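Local coordinates for probable sugar ABC transporter, sugar-binding protein (Streptococcus pneumoniae, PDB 2W7Y), which binds the blood group A-trisaccharide as the solute-binding protein of a probable sugar ABC transporter, to which it presumably delivers captured glycans, at residues Y46-S49 against V55-T58; E232-K237 against S420-L425; Q187-I192 against V198-A203. One frame throughout, in Å; residues are numbered along the deposited sequence.

Contact 1 of 3, residues Y46-S49 against V55-T58. With FUC (alpha-L-fucopyranose), chain C; GAL (beta-D-galactopyranose), chain B.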
loop_
_atom_site.group_PDB
_atom_site.type_symbol
_atom_site.label_atom_id
_atom_site.label_comp_id
_atom_site.label_asym_id
_atom_site.label_seq_id
_atom_site.Cartn_x
_atom_site.Cartn_y
_atom_site.Cartn_z
ATOM N N TYR A 46 7.581 5.798 -11.392
ATOM C CA TYR A 46 6.801 5.642 -12.617
ATOM C C TYR A 46 7.717 5.675 -13.843
ATOM O O TYR A 46 7.800 6.674 -14.557
ATOM C CB TYR A 46 5.692 6.695 -12.692
ATOM C CG TYR A 46 4.694 6.612 -11.554
ATOM C CD1 TYR A 46 3.700 5.630 -11.538
ATOM C CD2 TYR A 46 4.746 7.509 -10.492
ATOM C CE1 TYR A 46 2.785 5.547 -10.488
ATOM C CE2 TYR A 46 3.831 7.437 -9.439
ATOM C CZ TYR A 46 2.855 6.454 -9.443
ATOM O OH TYR A 46 1.949 6.367 -8.404
ATOM N N HIS A 47 8.406 4.554 -14.059
ATOM C CA HIS A 47 9.420 4.400 -15.111
ATOM C C HIS A 47 8.878 3.649 -16.324
ATOM O O HIS A 47 9.508 3.613 -17.377
ATOM C CB HIS A 47 10.619 3.632 -14.549
ATOM C CG HIS A 47 10.260 2.295 -13.976
ATOM N ND1 HIS A 47 10.111 1.166 -14.754
ATOM C CD2 HIS A 47 10.019 1.906 -12.701
ATOM C CE1 HIS A 47 9.793 0.141 -13.984
ATOM N NE2 HIS A 47 9.732 0.562 -12.734
ATOM N N HIS A 48 7.704 3.050 -16.150
ATOM C CA HIS A 48 7.120 2.114 -17.104
ATOM C C HIS A 48 6.814 2.747 -18.455
ATOM O O HIS A 48 6.330 3.882 -18.528
ATOM C CB HIS A 48 5.832 1.512 -16.522
ATOM C CG HIS A 48 5.971 1.043 -15.105
ATOM N ND1 HIS A 48 6.017 -0.291 -14.762
ATOM C CD2 HIS A 48 6.091 1.734 -13.947
ATOM C CE1 HIS A 48 6.152 -0.402 -13.454
ATOM N NE2 HIS A 48 6.202 0.812 -12.935
ATOM N N SER A 49 7.107 2.008 -19.521
ATOM C CA SER A 49 6.654 2.377 -20.852
ATOM C C SER A 49 5.134 2.298 -20.848
ATOM O O SER A 49 4.554 1.469 -20.140
ATOM C CB SER A 49 7.236 1.440 -21.909
ATOM O OG SER A 49 6.629 0.162 -21.865
ATOM N N VAL A 55 -0.411 4.021 -16.761
ATOM C CA VAL A 55 -0.520 4.892 -15.587
ATOM C C VAL A 55 0.761 5.697 -15.361
ATOM O O VAL A 55 0.705 6.880 -15.010
ATOM C CB VAL A 55 -0.893 4.085 -14.309
ATOM C CG1 VAL A 55 -0.714 4.924 -13.047
ATOM C CG2 VAL A 55 -2.324 3.555 -14.403
ATOM N N ALA A 56 1.905 5.054 -15.580
ATOM C CA ALA A 56 3.209 5.692 -15.403
ATOM C C ALA A 56 3.371 6.919 -16.306
ATOM O O ALA A 56 3.846 7.966 -15.857
ATOM C CB ALA A 56 4.324 4.693 -15.653
ATOM N N LYS A 57 2.957 6.779 -17.565
ATOM C CA LYS A 57 3.012 7.849 -18.555
ATOM C C LYS A 57 2.110 9.019 -18.156
ATOM O O LYS A 57 2.500 10.183 -18.286
ATOM C CB LYS A 57 2.606 7.307 -19.931
ATOM C CG LYS A 57 3.324 7.947 -21.110
ATOM C CD LYS A 57 2.644 9.214 -21.575
ATOM C CE LYS A 57 3.518 9.980 -22.546
ATOM N NZ LYS A 57 2.831 11.201 -23.027
ATOM N N THR A 58 0.906 8.700 -17.678
ATOM C CA THR A 58 -0.025 9.698 -17.155
ATOM C C THR A 58 0.623 10.499 -16.022
ATOM O O THR A 58 0.555 11.730 -16.014
ATOM C CB THR A 58 -1.330 9.045 -16.652
ATOM O OG1 THR A 58 -1.932 8.291 -17.712
ATOM C CG2 THR A 58 -2.316 10.098 -16.162
HETATM C C1 FUC C . 4.319 1.188 -6.795
HETATM C C2 FUC C . 4.926 0.241 -7.832
HETATM C C3 FUC C . 4.832 0.873 -9.222
HETATM C C4 FUC C . 5.546 2.225 -9.228
HETATM C C5 FUC C . 4.963 3.111 -8.122
HETATM C C6 FUC C . 5.701 4.437 -7.979
HETATM O O2 FUC C . 4.235 -0.983 -7.813
HETATM O O3 FUC C . 5.350 0.013 -10.215
HETATM O O4 FUC C . 6.936 2.048 -9.034
HETATM O O5 FUC C . 4.959 2.456 -6.861
HETATM C C1 GAL B . 1.277 2.956 -6.741
HETATM C C2 GAL B . 2.213 2.013 -5.982
HETATM C C3 GAL B . 1.426 1.150 -4.992
HETATM C C4 GAL B . 0.463 1.986 -4.141
HETATM C C5 GAL B . -0.407 2.844 -5.070
HETATM C C6 GAL B . -1.424 3.726 -4.341
HETATM O O1 GAL B . 2.053 3.912 -7.427
HETATM O O2 GAL B . 2.874 1.199 -6.928
HETATM O O3 GAL B . 2.316 0.419 -4.180
HETATM O O4 GAL B . 1.210 2.778 -3.248
HETATM O O5 GAL B . 0.424 3.666 -5.869
HETATM O O6 GAL B . -2.472 4.054 -5.234
#
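Tyr46 and His48 lie on the methyl of Ala56 through their CB atoms and send their rings on to the sugar. Tyr46 CB stands 3.8 Å from Ala56 CB and His48 CB 3.6 Å from the same methyl, which makes Ala56 the common floor under both side chains. In each, chi1 (-61° for Tyr46, -47° for His48) sets CG opposite the carbonyl carbon, and from there both rings reach the fucose; Tyr46 alone of the two also bonds to galactose. The Tyr46 ring takes the fucose methyl C6 over its centre, 3.7 Å above the plane, a CH-pi arrangement, while its OH is hydrogen-bonded to galactose O1 at 2.6 Å. This is one wall of the carbohydrate pocket of a solute-binding protein: the loop after strand 39-44 supplies two of its side chains, and helix 54-69, to which Ala56 belongs, packs beneath them. His48 meets fucose with its edge, NE2 lying 3.0 Å from O3 in a hydrogen bond near the ring plane. His47 CE1 sits over the centre of one face of the His48 ring, and Trp53 makes an edge-to-face contact with that ring. Arg60 NH1 is hydrogen-bonded to both Tyr46 O and His48 O, tying the loop to the helix.

Contact 2 of 3, residues E232-K237 against S420-L425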
loop_
_atom_site.group_PDB
_atom_site.type_symbol
_atom_site.label_atom_id
_atom_site.label_comp_id
_atom_site.label_asym_id
_atom_site.label_seq_id
_atom_site.Cartn_x
_atom_site.Cartn_y
_atom_site.Cartn_z
ATOM N N GLU A 232 6.303 -6.092 24.398
ATOM C CA GLU A 232 5.085 -6.685 24.947
ATOM C C GLU A 232 3.995 -6.842 23.885
ATOM O O GLU A 232 3.202 -7.781 23.942
ATOM C CB GLU A 232 4.569 -5.886 26.155
ATOM C CG GLU A 232 4.778 -4.367 26.086
ATOM C CD GLU A 232 6.149 -3.918 26.593
ATOM O OE1 GLU A 232 6.581 -4.390 27.669
ATOM O OE2 GLU A 232 6.787 -3.081 25.918
ATOM N N GLY A 233 3.968 -5.926 22.919
ATOM C CA GLY A 233 3.046 -6.011 21.786
ATOM C C GLY A 233 3.379 -7.173 20.865
ATOM O O GLY A 233 2.494 -7.825 20.332
ATOM N N ILE A 234 4.670 -7.427 20.681
ATOM C CA ILE A 234 5.147 -8.578 19.924
ATOM C C ILE A 234 4.755 -9.915 20.595
ATOM O O ILE A 234 4.988 -10.985 20.023
ATOM C CB ILE A 234 6.699 -8.490 19.723
ATOM C CG1 ILE A 234 7.067 -7.279 18.862
ATOM C CG2 ILE A 234 7.257 -9.739 19.070
ATOM C CD1 ILE A 234 8.515 -6.814 19.007
ATOM N N GLU A 235 4.112 -9.865 21.766
ATOM C CA GLU A 235 4.166 -11.025 22.655
ATOM C C GLU A 235 3.059 -11.422 23.658
ATOM O O GLU A 235 3.109 -12.567 24.113
ATOM C CB GLU A 235 5.463 -10.884 23.473
ATOM C CG GLU A 235 5.940 -12.144 24.185
ATOM C CD GLU A 235 6.835 -11.839 25.356
ATOM O OE1 GLU A 235 7.431 -10.741 25.371
ATOM O OE2 GLU A 235 6.942 -12.694 26.265
ATOM N N SER A 236 2.014 -10.642 23.958
ATOM C CA SER A 236 0.805 -10.442 23.134
ATOM C C SER A 236 0.365 -11.677 22.331
ATOM O O SER A 236 0.942 -12.027 21.299
ATOM C CB SER A 236 0.686 -9.075 22.420
ATOM O OG SER A 236 0.777 -9.198 21.009
ATOM N N LYS A 237 -0.648 -12.347 22.881
ATOM C CA LYS A 237 -1.242 -13.552 22.307
ATOM C C LYS A 237 -1.821 -13.294 20.915
ATOM O O LYS A 237 -1.675 -14.123 20.018
ATOM C CB LYS A 237 -2.307 -14.115 23.264
ATOM C CG LYS A 237 -3.224 -15.187 22.681
ATOM C CD LYS A 237 -3.910 -16.000 23.783
ATOM C CE LYS A 237 -5.212 -16.634 23.287
ATOM N NZ LYS A 237 -5.021 -17.596 22.155
ATOM N N SER A 420 10.819 -17.590 16.825
ATOM C CA SER A 420 12.049 -17.004 16.288
ATOM C C SER A 420 11.767 -15.700 15.535
ATOM O O SER A 420 12.621 -14.813 15.486
ATOM C CB SER A 420 12.820 -18.009 15.412
ATOM O OG SER A 420 12.376 -17.999 14.064
ATOM N N THR A 421 10.572 -15.596 14.955
ATOM C CA THR A 421 10.125 -14.365 14.304
ATOM C C THR A 421 9.965 -13.248 15.332
ATOM O O THR A 421 10.429 -12.127 15.111
ATOM C CB THR A 421 8.806 -14.572 13.520
ATOM O OG1 THR A 421 9.039 -15.486 12.439
ATOM C CG2 THR A 421 8.282 -13.253 12.960
ATOM N N GLN A 422 9.326 -13.558 16.458
ATOM C CA GLN A 422 9.169 -12.569 17.523
ATOM C C GLN A 422 10.494 -12.251 18.223
ATOM O O GLN A 422 10.650 -11.172 18.790
ATOM C CB GLN A 422 8.024 -12.920 18.498
ATOM C CG GLN A 422 8.057 -14.294 19.140
ATOM C CD GLN A 422 6.682 -14.774 19.607
ATOM O OE1 GLN A 422 6.464 -15.972 19.783
ATOM N NE2 GLN A 422 5.755 -13.843 19.805
ATOM N N ASP A 423 11.450 -13.177 18.152
ATOM C CA ASP A 423 12.821 -12.924 18.603
ATOM C C ASP A 423 13.514 -11.888 17.710
ATOM O O ASP A 423 14.234 -11.014 18.204
ATOM C CB ASP A 423 13.636 -14.225 18.628
ATOM C CG ASP A 423 13.336 -15.096 19.848
ATOM O OD1 ASP A 423 13.914 -16.204 19.940
ATOM O OD2 ASP A 423 12.534 -14.682 20.715
ATOM N N VAL A 424 13.288 -11.998 16.402
ATOM C CA VAL A 424 13.848 -11.078 15.408
ATOM C C VAL A 424 13.265 -9.662 15.538
ATOM O O VAL A 424 13.997 -8.672 15.425
ATOM C CB VAL A 424 13.676 -11.634 13.955
ATOM C CG1 VAL A 424 13.889 -10.549 12.898
ATOM C CG2 VAL A 424 14.633 -12.803 13.710
ATOM N N LEU A 425 11.959 -9.575 15.791
ATOM C CA LEU A 425 11.275 -8.285 15.934
ATOM C C LEU A 425 11.720 -7.473 17.155
ATOM O O LEU A 425 11.848 -6.249 17.071
ATOM C CB LEU A 425 9.751 -8.461 15.942
ATOM C CG LEU A 425 8.928 -8.404 14.642
ATOM C CD1 LEU A 425 9.634 -7.664 13.487
ATOM C CD2 LEU A 425 8.472 -9.780 14.208
#
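Ile234 and Gln422 have the nearest CA atoms of the two segments, 6.2 Å apart, where the loop 232-237 passes the side of the helical segment 420-425. The loop makes a turn of its own, Glu235 N bonding to Glu232 O, whereas the other segment keeps regular helical bonds such as Leu425 N to Thr421 O. Across the gap a side-chain amide meets a backbone carbonyl: Gln422 NE2 donates to Ile234 O at 3.0 Å. The donor lies in the carbonyl plane and the oxygen is only 5° out of the Gln422 amide plane, but an N-H...O angle of 136° shows the bond is well bent. Chi1 of Gln422, 54°, tucks CG in between N and C of its own backbone, and the chain then runs extended to the loop. The contact thus ties the loop preceding helix 237-252 to the C-terminal helix 414-427, joining parts far apart in sequence; Ser236 is the N-cap residue of helix 237-252. Apolar packing flanks this hydrogen bond. The Ile234 and Gln422 side chains run alongside each other, pointing opposite ways, which brings Ile234 CG2 to 3.3 Å from Gln422 CB. The other branch of Ile234 ends with CD1 3.7 Å from Leu425 CB. Leu425 also packs on Ala399 and Ile400 of helix 394-406, whereas Gln422 touches Ala240 of helix 237-252.

Contact 3 of 3, residues Q187-I192 against V198-A203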
loop_
_atom_site.group_PDB
_atom_site.type_symbol
_atom_site.label_atom_id
_atom_site.label_comp_id
_atom_site.label_asym_id
_atom_site.label_seq_id
_atom_site.Cartn_x
_atom_site.Cartn_y
_atom_site.Cartn_z
ATOM N N GLN A 187 -10.836 -22.585 4.596
ATOM C CA GLN A 187 -11.671 -23.643 4.012
ATOM C C GLN A 187 -11.986 -23.366 2.541
ATOM O O GLN A 187 -12.068 -24.290 1.734
ATOM C CB GLN A 187 -12.955 -23.849 4.828
ATOM C CG GLN A 187 -12.704 -24.502 6.187
ATOM C CD GLN A 187 -13.832 -24.316 7.192
ATOM O OE1 GLN A 187 -13.597 -24.305 8.403
ATOM N NE2 GLN A 187 -15.058 -24.183 6.700
ATOM N N ALA A 188 -12.142 -22.086 2.203
ATOM C CA ALA A 188 -12.329 -21.654 0.818
ATOM C C ALA A 188 -11.061 -21.903 0.007
ATOM O O ALA A 188 -11.118 -22.369 -1.133
ATOM C CB ALA A 188 -12.719 -20.183 0.768
HETATM N N MSE A 189 -9.920 -21.594 0.619
HETATM C CA MSE A 189 -8.610 -21.823 0.017
HETATM C C MSE A 189 -8.309 -23.301 -0.204
HETATM O O MSE A 189 -7.775 -23.674 -1.245
HETATM C CB MSE A 189 -7.518 -21.175 0.871
HETATM C CG MSE A 189 -6.771 -20.023 0.208
HETATM SE SE MSE A 189 -7.831 -18.660 -0.711
HETATM C CE MSE A 189 -7.937 -19.401 -2.499
ATOM N N ALA A 190 -8.658 -24.130 0.777
ATOM C CA ALA A 190 -8.514 -25.584 0.672
ATOM C C ALA A 190 -9.345 -26.162 -0.483
ATOM O O ALA A 190 -8.852 -26.988 -1.251
ATOM C CB ALA A 190 -8.875 -26.253 1.992
ATOM N N SER A 191 -10.593 -25.707 -0.608
ATOM C CA SER A 191 -11.492 -26.109 -1.698
ATOM C C SER A 191 -10.931 -25.810 -3.084
ATOM O O SER A 191 -11.071 -26.618 -4.004
ATOM C CB SER A 191 -12.847 -25.414 -1.557
ATOM O OG SER A 191 -13.451 -25.720 -0.316
ATOM N N ILE A 192 -10.308 -24.640 -3.221
ATOM C CA ILE A 192 -9.767 -24.167 -4.495
ATOM C C ILE A 192 -8.525 -24.960 -4.901
ATOM O O ILE A 192 -8.303 -25.214 -6.088
ATOM C CB ILE A 192 -9.483 -22.639 -4.443
ATOM C CG1 ILE A 192 -10.808 -21.868 -4.490
ATOM C CG2 ILE A 192 -8.580 -22.203 -5.599
ATOM C CD1 ILE A 192 -10.748 -20.489 -3.927
ATOM N N VAL A 198 -4.689 -24.251 -10.941
ATOM C CA VAL A 198 -4.669 -23.009 -10.169
ATOM C C VAL A 198 -4.062 -23.182 -8.776
ATOM O O VAL A 198 -4.226 -24.226 -8.134
ATOM C CB VAL A 198 -6.085 -22.354 -10.043
ATOM C CG1 VAL A 198 -6.697 -22.102 -11.418
ATOM C CG2 VAL A 198 -7.021 -23.194 -9.178
ATOM N N TYR A 199 -3.345 -22.157 -8.325
ATOM C CA TYR A 199 -2.951 -22.056 -6.927
ATOM C C TYR A 199 -3.838 -21.025 -6.234
ATOM O O TYR A 199 -4.485 -20.209 -6.896
ATOM C CB TYR A 199 -1.455 -21.741 -6.773
ATOM C CG TYR A 199 -0.982 -20.424 -7.359
ATOM C CD1 TYR A 199 -0.646 -20.315 -8.713
ATOM C CD2 TYR A 199 -0.832 -19.298 -6.550
ATOM C CE1 TYR A 199 -0.196 -19.108 -9.250
ATOM C CE2 TYR A 199 -0.379 -18.085 -7.078
ATOM C CZ TYR A 199 -0.065 -17.999 -8.426
ATOM O OH TYR A 199 0.378 -16.802 -8.944
ATOM N N ALA A 200 -3.887 -21.081 -4.907
ATOM C CA ALA A 200 -4.806 -20.255 -4.132
ATOM C C ALA A 200 -4.477 -18.760 -4.242
ATOM O O ALA A 200 -5.261 -17.980 -4.796
ATOM C CB ALA A 200 -4.827 -20.709 -2.685
ATOM N N PHE A 201 -3.311 -18.375 -3.730
ATOM C CA PHE A 201 -2.847 -16.991 -3.778
ATOM C C PHE A 201 -1.326 -16.907 -3.851
ATOM O O PHE A 201 -0.620 -17.863 -3.513
ATOM C CB PHE A 201 -3.372 -16.191 -2.571
ATOM C CG PHE A 201 -3.055 -16.811 -1.229
ATOM C CD1 PHE A 201 -3.967 -17.665 -0.608
ATOM C CD2 PHE A 201 -1.856 -16.524 -0.576
ATOM C CE1 PHE A 201 -3.683 -18.241 0.635
ATOM C CE2 PHE A 201 -1.561 -17.092 0.665
ATOM C CZ PHE A 201 -2.478 -17.954 1.273
ATOM N N GLY A 202 -0.826 -15.760 -4.303
ATOM C CA GLY A 202 0.601 -15.465 -4.222
ATOM C C GLY A 202 0.992 -15.052 -2.814
ATOM O O GLY A 202 0.299 -14.257 -2.179
ATOM N N ALA A 203 2.099 -15.603 -2.326
ATOM C CA ALA A 203 2.630 -15.256 -1.008
ATOM C C ALA A 203 3.971 -14.534 -1.131
ATOM O O ALA A 203 4.628 -14.601 -2.167
ATOM C CB ALA A 203 2.758 -16.498 -0.137
#
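Met189, modelled as selenomethionine, and Ile192 project from helix 182-193 onto the segment that follows it, 198-203, in a buried apolar and Met-aromatic contact. Five residues separate the two segments, and the returning chain meets the helix through Val198, Ala200 and Phe201. The CA atoms of Met189 and Ala200 come within 5.8 Å, and the chain turns a corner at Ala200. Apolar contacts are the first kind of interaction. The Met189 chain bends at both chi2 (46°) and chi3 (-90°), which folds CE back onto Ala200 CB at 3.4 Å; Met189 CG touches that methyl as well. Nearly one helical turn further on, the Ile192 and Val198 side chains lie roughly perpendicular, their CG2 atoms 4.0 Å apart, and Ile167 of helix 165-171 packs on both. The second kind is aromatic: the selenium of Met189 lies 5.3 Å from the centroid of the Phe201 ring and 81° off its normal, an edge-on Met-aromatic contact. Phe201 also meets Phe278 edge-to-face. No hydrogen bond crosses between the segments; within the helix, Ser191 OG and N reach Gln187 O from opposite faces of its plane. At the Phe201 edge, close to the ring plane, Met189 CG is 3.6 Å from CE1.

Contact 3 is the most buried of the three, four of its five touching residues being buried, whereas contacts 1 and 2 are partly buried. None shares a helix or strand with another. Contacts 1 and 3 each join elements close in sequence, while contact 2 spans 182 intervening residues. Chemistry follows place: contacts 1 and 3 have no hydrogen bond between their segments, contact 1 turning its polar side-chain atoms to the bound sugar and contact 3 being apolar with a Met-aromatic contact, whereas contact 2 adds one amide-to-carbonyl bond to its apolar packing. The centres of contacts 1 and 2 are 40 Å apart, on opposite sides of the chain's centre; the nearest atoms of contacts 2 and 3 remain about 14 Å apart.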